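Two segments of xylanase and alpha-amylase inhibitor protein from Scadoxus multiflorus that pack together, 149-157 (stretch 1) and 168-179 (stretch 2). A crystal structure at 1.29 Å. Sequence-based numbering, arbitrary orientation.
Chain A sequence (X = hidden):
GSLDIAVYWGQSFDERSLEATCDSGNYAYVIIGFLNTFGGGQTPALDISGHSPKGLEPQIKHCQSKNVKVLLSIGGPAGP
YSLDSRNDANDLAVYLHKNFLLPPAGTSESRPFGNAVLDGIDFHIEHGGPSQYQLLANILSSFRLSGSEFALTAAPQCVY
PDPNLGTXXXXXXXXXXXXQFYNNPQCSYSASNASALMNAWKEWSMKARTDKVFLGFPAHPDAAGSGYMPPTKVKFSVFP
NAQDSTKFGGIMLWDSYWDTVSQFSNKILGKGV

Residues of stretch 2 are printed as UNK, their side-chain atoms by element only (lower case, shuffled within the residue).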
ATOM      1  N   GLU A 149       6.750  -9.199  14.865  1.00 20.34           N
ATOM      2  CA  GLU A 149       6.055  -7.933  14.686  1.00 19.11           C
ATOM      3  C   GLU A 149       6.103  -7.523  13.215  1.00 17.05           C
ATOM      4  O   GLU A 149       7.157  -7.570  12.581  1.00 17.65           O
ATOM      5  CB  GLU A 149       6.689  -6.861  15.588  1.00 19.88           C
ATOM      6  CG  GLU A 149       6.463  -5.403  15.176  1.00 21.92           C
ATOM      7  CD  GLU A 149       5.044  -4.904  15.414  1.00 24.61           C
ATOM      8  OE1 GLU A 149       4.168  -5.703  15.814  1.00 26.21           O
ATOM      9  OE2 GLU A 149       4.802  -3.697  15.198  1.00 26.76           O
ATOM     10  N   PHE A 150       4.951  -7.138  12.675  1.00 14.09           N
ATOM     11  CA  PHE A 150       4.852  -6.616  11.311  1.00 11.36           C
ATOM     12  C   PHE A 150       3.759  -5.560  11.272  1.00 10.14           C
ATOM     13  O   PHE A 150       2.970  -5.453  12.206  1.00 10.55           O
ATOM     14  CB  PHE A 150       4.539  -7.742  10.322  1.00 10.43           C
ATOM     15  CG  PHE A 150       3.288  -8.515  10.660  1.00  9.24           C
ATOM     16  CD1 PHE A 150       2.042  -8.070  10.230  1.00  9.80           C
ATOM     17  CD2 PHE A 150       3.356  -9.680  11.426  1.00  9.35           C
ATOM     18  CE1 PHE A 150       0.887  -8.774  10.556  1.00  9.97           C
ATOM     19  CE2 PHE A 150       2.208 -10.388  11.745  1.00 10.75           C
ATOM     20  CZ  PHE A 150       0.973  -9.933  11.312  1.00 10.63           C
ATOM     21  N   ALA A 151       3.703  -4.802  10.182  1.00  8.88           N
ATOM     22  CA  ALA A 151       2.710  -3.750  10.009  1.00  8.14           C
ATOM     23  C   ALA A 151       1.477  -4.211   9.248  1.00  7.14           C
ATOM     24  O   ALA A 151       1.533  -5.122   8.420  1.00  6.77           O
ATOM     25  CB  ALA A 151       3.334  -2.565   9.300  1.00  9.23           C
ATOM     26  N   LEU A 152       0.358  -3.550   9.536  1.00  6.85           N
ATOM     27  CA  LEU A 152      -0.851  -3.663   8.737  1.00  6.54           C
ATOM     28  C   LEU A 152      -1.191  -2.288   8.205  1.00  6.00           C
ATOM     29  O   LEU A 152      -1.260  -1.316   8.964  1.00  6.09           O
ATOM     30  CB  LEU A 152      -2.010  -4.219   9.569  1.00  6.89           C
ATOM     31  CG  LEU A 152      -1.853  -5.680  10.013  1.00  7.17           C
ATOM     32  CD1 LEU A 152      -2.912  -6.065  11.044  1.00  9.47           C
ATOM     33  CD2 LEU A 152      -1.867  -6.626   8.822  1.00  9.04           C
ATOM     34  N   THR A 153      -1.382  -2.195   6.892  1.00  5.62           N
ATOM     35  CA  THR A 153      -1.716  -0.917   6.269  1.00  5.73           C
ATOM     36  C   THR A 153      -2.931  -1.081   5.378  1.00  5.77           C
ATOM     37  O   THR A 153      -3.325  -2.205   5.068  1.00  5.98           O
ATOM     38  CB  THR A 153      -0.531  -0.353   5.455  1.00  5.48           C
ATOM     39  OG1 THR A 153      -0.227  -1.239   4.376  1.00  6.10           O
ATOM     40  CG2 THR A 153       0.714  -0.199   6.318  1.00  6.70           C
ATOM     41  N   ALA A 154      -3.542   0.036   4.984  1.00  5.98           N
ATOM     42  CA  ALA A 154      -4.704   0.000   4.098  1.00  6.37           C
ATOM     43  C   ALA A 154      -4.635   1.113   3.062  1.00  5.99           C
ATOM     44  O   ALA A 154      -4.042   2.173   3.304  1.00  6.10           O
ATOM     45  CB  ALA A 154      -6.004   0.092   4.893  1.00  7.45           C
ATOM     46  N   ALA A 155      -5.278   0.870   1.918  1.00  5.72           N
ATOM     47  CA  ALA A 155      -5.286   1.798   0.794  1.00  6.15           C
ATOM     48  C   ALA A 155      -6.724   2.101   0.367  1.00  6.51           C
ATOM     49  O   ALA A 155      -7.160   1.683  -0.708  1.00  6.86           O
ATOM     50  CB  ALA A 155      -4.498   1.223  -0.374  1.00  6.58           C
ATOM     51  N   PRO A 156      -7.479   2.824   1.213  1.00  6.54           N
ATOM     52  CA  PRO A 156      -8.854   3.151   0.850  1.00  6.85           C
ATOM     53  C   PRO A 156      -8.923   4.165  -0.293  1.00  7.04           C
ATOM     54  O   PRO A 156      -7.950   4.881  -0.580  1.00  6.90           O
ATOM     55  CB  PRO A 156      -9.399   3.777   2.136  1.00  7.24           C
ATOM     56  CG  PRO A 156      -8.193   4.414   2.761  1.00  6.69           C
ATOM     57  CD  PRO A 156      -7.094   3.421   2.508  1.00  6.62           C
ATOM     58  N   GLN A 157     -10.086   4.222  -0.930  1.00  7.31           N
ATOM     59  CA  GLN A 157     -10.420   5.327  -1.813  1.00  8.08           C
ATOM     60  C   GLN A 157     -10.701   6.578  -0.975  1.00  7.96           C
ATOM     61  O   GLN A 157     -10.752   6.507   0.260  1.00  8.40           O
ATOM     62  CB  GLN A 157     -11.603   4.945  -2.696  1.00  8.34           C
ATOM     63  CG  GLN A 157     -11.257   3.898  -3.730  1.00 10.95           C
ATOM     64  CD  GLN A 157     -12.449   3.550  -4.587  1.00 12.17           C
ATOM     65  OE1 GLN A 157     -12.683   4.172  -5.627  1.00 13.71           O
ATOM     66  NE2 GLN A 157     -13.209   2.545  -4.163  1.00 12.77           N
ATOM     67  N   UNK A 168     -13.202  -1.661   8.879  1.00  9.31           N
ATOM     68  CA  UNK A 168     -11.951  -2.225   9.382  1.00  9.16           C
ATOM     69  C   UNK A 168     -10.992  -1.092   9.840  1.00  8.41           C
ATOM     70  O   UNK A 168     -10.369  -1.195  10.831  1.00  8.42           O
ATOM     71  c   UNK A 168     -12.269  -4.108   7.747  1.00 11.25           C
ATOM     72  c   UNK A 168     -10.065  -3.719   8.927  1.00 10.45           C
ATOM     73  c   UNK A 168     -11.280  -3.087   8.297  1.00  9.55           C
ATOM     74  N   UNK A 169     -10.990   0.017   9.099  1.00  7.82           N
ATOM     75  CA  UNK A 169     -10.210   1.180   9.532  1.00  7.61           C
ATOM     76  C   UNK A 169     -10.701   1.673  10.900  1.00  7.63           C
ATOM     77  O   UNK A 169      -9.896   2.018  11.761  1.00  7.72           O
ATOM     78  c   UNK A 169      -9.616   3.606   9.031  1.00  9.05           C
ATOM     79  c   UNK A 169      -9.676   2.747   5.992  1.00  7.99           C
ATOM     80  c   UNK A 169      -9.459   1.859   7.216  1.00  7.91           C
ATOM     81  c   UNK A 169     -10.217   2.313   8.469  1.00  7.48           C
ATOM     82  N   UNK A 170     -12.020   1.653  11.106  1.00  7.80           N
ATOM     83  CA  UNK A 170     -12.626   2.089  12.371  1.00  8.68           C
ATOM     84  C   UNK A 170     -12.201   1.264  13.589  1.00  8.49           C
ATOM     85  O   UNK A 170     -12.355   1.719  14.726  1.00  9.15           O
ATOM     86  c   UNK A 170     -14.761   3.164  11.484  1.00 12.10           C
ATOM     87  o   UNK A 170     -15.939   3.102  11.132  1.00 14.42           O
ATOM     88  c   UNK A 170     -14.155   2.031  12.281  1.00  9.55           C
ATOM     89  n   UNK A 170     -13.993   4.204  11.216  1.00 12.05           N
ATOM     90  N   UNK A 171     -11.697   0.052  13.370  1.00  7.96           N
ATOM     91  CA  UNK A 171     -11.223  -0.788  14.468  1.00  8.01           C
ATOM     92  C   UNK A 171      -9.868  -0.343  15.014  1.00  7.77           C
ATOM     93  O   UNK A 171      -9.411  -0.878  16.023  1.00  8.13           O
ATOM     94  c   UNK A 171     -11.148  -2.253  14.043  1.00  8.02           C
ATOM     95  o   UNK A 171     -10.010  -2.489  13.232  1.00  7.55           O
ATOM     96  N   UNK A 172      -9.228   0.613  14.334  1.00  7.93           N
ATOM     97  CA  UNK A 172      -7.912   1.172  14.705  1.00  8.00           C
ATOM     98  C   UNK A 172      -6.754   0.204  14.470  1.00  8.10           C
ATOM     99  O   UNK A 172      -5.653   0.407  14.969  1.00  9.02           O
ATOM    100  c   UNK A 172      -7.901   1.703  16.156  1.00  8.79           C
ATOM    101  N   UNK A 173      -6.996  -0.829  13.675  1.00  7.65           N
ATOM    102  CA  UNK A 173      -6.027  -1.909  13.487  1.00  8.28           C
ATOM    103  C   UNK A 173      -4.831  -1.533  12.601  1.00  7.61           C
ATOM    104  O   UNK A 173      -3.766  -2.135  12.728  1.00  8.41           O
ATOM    105  c   UNK A 173      -6.735  -3.192  12.956  1.00  7.98           C
ATOM    106  o   UNK A 173      -5.900  -4.353  13.125  1.00 12.36           O
ATOM    107  c   UNK A 173      -7.160  -3.036  11.499  1.00  9.07           C
ATOM    108  N   UNK A 174      -4.990  -0.546  11.717  1.00  7.12           N
ATOM    109  CA  UNK A 174      -3.926  -0.221  10.765  1.00  6.70           C
ATOM    110  C   UNK A 174      -2.887   0.719  11.341  1.00  6.68           C
ATOM    111  O   UNK A 174      -3.219   1.753  11.939  1.00  7.26           O
ATOM    112  c   UNK A 174      -5.376  -0.630   8.736  1.00  6.29           C
ATOM    113  c   UNK A 174      -7.023  -2.459   7.421  1.00  6.54           C
ATOM    114  c   UNK A 174      -6.744  -0.411   8.662  1.00  6.23           C
ATOM    115  c   UNK A 174      -4.491   0.340   9.459  1.00  6.54           C
ATOM    116  c   UNK A 174      -7.570  -1.322   8.010  1.00  6.90           C
ATOM    117  c   UNK A 174      -5.656  -2.687   7.498  1.00  7.08           C
ATOM    118  c   UNK A 174      -4.842  -1.778   8.148  1.00  6.31           C
ATOM    119  N   UNK A 175      -1.624   0.353  11.157  1.00  6.99           N
ATOM    120  CA  UNK A 175      -0.501   1.194  11.538  1.00  7.51           C
ATOM    121  C   UNK A 175      -0.419   2.451  10.692  1.00  7.28           C
ATOM    122  O   UNK A 175       0.020   3.500  11.167  1.00  8.09           O
ATOM    123  c   UNK A 175       0.817  -0.787  12.324  1.00  8.83           C
ATOM    124  o   UNK A 175       0.667  -1.922  11.842  1.00  8.70           O
ATOM    125  c   UNK A 175       0.791   0.401  11.405  1.00  7.71           C
ATOM    126  o   UNK A 175       0.948  -0.582  13.549  1.00 12.20           O
ATOM    127  N   UNK A 176      -0.829   2.333   9.429  1.00  6.98           N
ATOM    128  CA  UNK A 176      -0.825   3.451   8.503  1.00  7.09           C
ATOM    129  C   UNK A 176      -1.860   3.202   7.438  1.00  7.06           C
ATOM    130  O   UNK A 176      -2.192   2.058   7.123  1.00  6.69           O
ATOM    131  c   UNK A 176       0.542   3.628   7.862  1.00  7.97           C
ATOM    132  N   UNK A 177      -2.384   4.285   6.896  1.00  7.07           N
ATOM    133  CA  UNK A 177      -3.215   4.193   5.712  1.00  7.98           C
ATOM    134  C   UNK A 177      -2.707   5.189   4.687  1.00  7.41           C
ATOM    135  O   UNK A 177      -2.190   6.248   5.044  1.00  8.93           O
ATOM    136  c   UNK A 177      -5.012   5.880   6.296  1.00 10.39           C
ATOM    137  c   UNK A 177      -5.188   3.466   7.126  1.00  8.94           C
ATOM    138  c   UNK A 177      -6.474   6.161   6.458  1.00 11.75           C
ATOM    139  c   UNK A 177      -4.708   4.414   6.017  1.00  8.49           C
ATOM    140  N   UNK A 178      -2.801   4.825   3.416  1.00  6.36           N
ATOM    141  CA  UNK A 178      -2.542   5.760   2.317  1.00  6.64           C
ATOM    142  C   UNK A 178      -3.837   5.882   1.549  1.00  6.73           C
ATOM    143  O   UNK A 178      -4.339   4.909   0.969  1.00  7.70           O
ATOM    144  c   UNK A 178       2.204   3.614   3.840  1.00  8.40           C
ATOM    145  n   UNK A 178      -0.712   1.702   1.679  1.00  7.32           N
ATOM    146  c   UNK A 178       1.339   1.474   3.114  1.00  7.79           C
ATOM    147  c   UNK A 178       0.247   3.578   2.444  1.00  6.80           C
ATOM    148  c   UNK A 178       0.328   2.170   2.437  1.00  7.02           C
ATOM    149  c   UNK A 178      -1.442   2.772   1.207  1.00  7.14           C
ATOM    150  c   UNK A 178      -1.392   5.322   1.394  1.00  7.01           C
ATOM    151  c   UNK A 178       2.262   2.214   3.809  1.00  8.52           C
ATOM    152  c   UNK A 178       1.209   4.307   3.159  1.00  8.07           C
ATOM    153  c   UNK A 178      -0.893   3.941   1.655  1.00  6.77           C
ATOM    154  N   UNK A 179      -4.396   7.083   1.580  1.00  6.57           N
ATOM    155  CA  UNK A 179      -5.663   7.350   0.922  1.00  6.97           C
ATOM    156  C   UNK A 179      -5.405   7.648  -0.552  1.00  6.48           C
ATOM    157  O   UNK A 179      -4.530   8.459  -0.880  1.00  7.54           O
ATOM    158  c   UNK A 179      -6.576   8.280   3.094  1.00  7.54           C
ATOM    159  c   UNK A 179      -6.378   8.541   1.597  1.00  6.87           C
ATOM    160  c   UNK A 179      -7.705   8.822   0.931  1.00  8.04           C
TER
HETATM  161  O   HOH W   1       2.518  -3.016  14.125  1.00 32.03           O

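Position 168 lies in a helix that enters from earlier in the chain. Its side chain is three carbons, one carrying the other two, and it stays clear of stretch 1: Val-168. Position 169 has four carbons, forked at the first, with one arm two carbons long. The tip of that arm reaches the proline ring, 3.9 Å from Pro-156 CG. This is Ile-169.

At position 170 two carbons are followed by one oxygen and one nitrogen, a terminal amide that touches nothing on stretch 1; it is Asn-170. Position 171 carries one carbon and one oxygen, a hydroxymethyl group, and is also remote from stretch 1. It is Ser-171, whose OG donates to Val-168 O at 2.8 Å, folding the side chain back onto the helix. A single carbon at position 172 identifies Ala-172, the first residue to leave helical geometry, with a positive phi of 72°.

Position 173 has one carbon carrying an oxygen and a carbon; the oxygen lies 4.0 Å from Leu-152 CD1. The branched hydroxyl side chain is that of Thr-173. Position 174 shows one carbon and then a ring of six carbons without a substituent, hence Phe-174. Ala-154 CB sits over one face of this ring, 3.6 Å from its centroid and 5° off the normal, an almost axial CH-pi contact, while Leu-152 C approaches the edge.

At position 175 two carbons end in two oxygens, one of them close to the backbone of stretch 1. The short carboxylate is Asp-175. Its OD2 accepts a hydrogen bond from Leu-152 N at 2.8 Å, and its own N donates to Leu-152 O, also at 2.8 Å, so one residue holds both polar groups of the Leu-152 backbone. Water 1 extends the link, lying within hydrogen-bonding distance of both Asp-175 OD1 (3.0 Å) and Glu-149 OE2 (2.6 Å).

Position 176 has one carbon, 4.1 Å from Thr-153 CG2, and is Ala-176. Position 177 has four carbons, forked at the first with one two-carbon arm; the short arm lies 4.1 Å from Ala-154 CB. This is Ile-177. Position 178 bears one carbon, then fused five- and six-membered rings holding eight carbons and one nitrogen: the indole of Trp-178. Its CZ2 comes within 3.4 Å of Thr-153 OG1, and Ala-155 CB meets the ring edge, 3.8 Å from CD1. Position 179 has one carbon carrying two more; one methyl is 4.2 Å from Pro-156 CG, and the residue is Val-179.

The contact is a parallel strand pairing, with Thr-153 opposite Ala-176 and Ala-154 opposite Ile-177. Ala-154 bonds to both neighbours of Ile-177: its N donates to Ala-176 O at 3.2 Å, and its O accepts from Trp-178 N at 2.9 Å. Asp-175 secures the pairing at Leu-152, while the Phe-174 ring and Ile-177 pack against the methyl of Ala-154. Together the stretches bury 688 Å².

Stretch 2 (168-179) VINSATFDAIWV
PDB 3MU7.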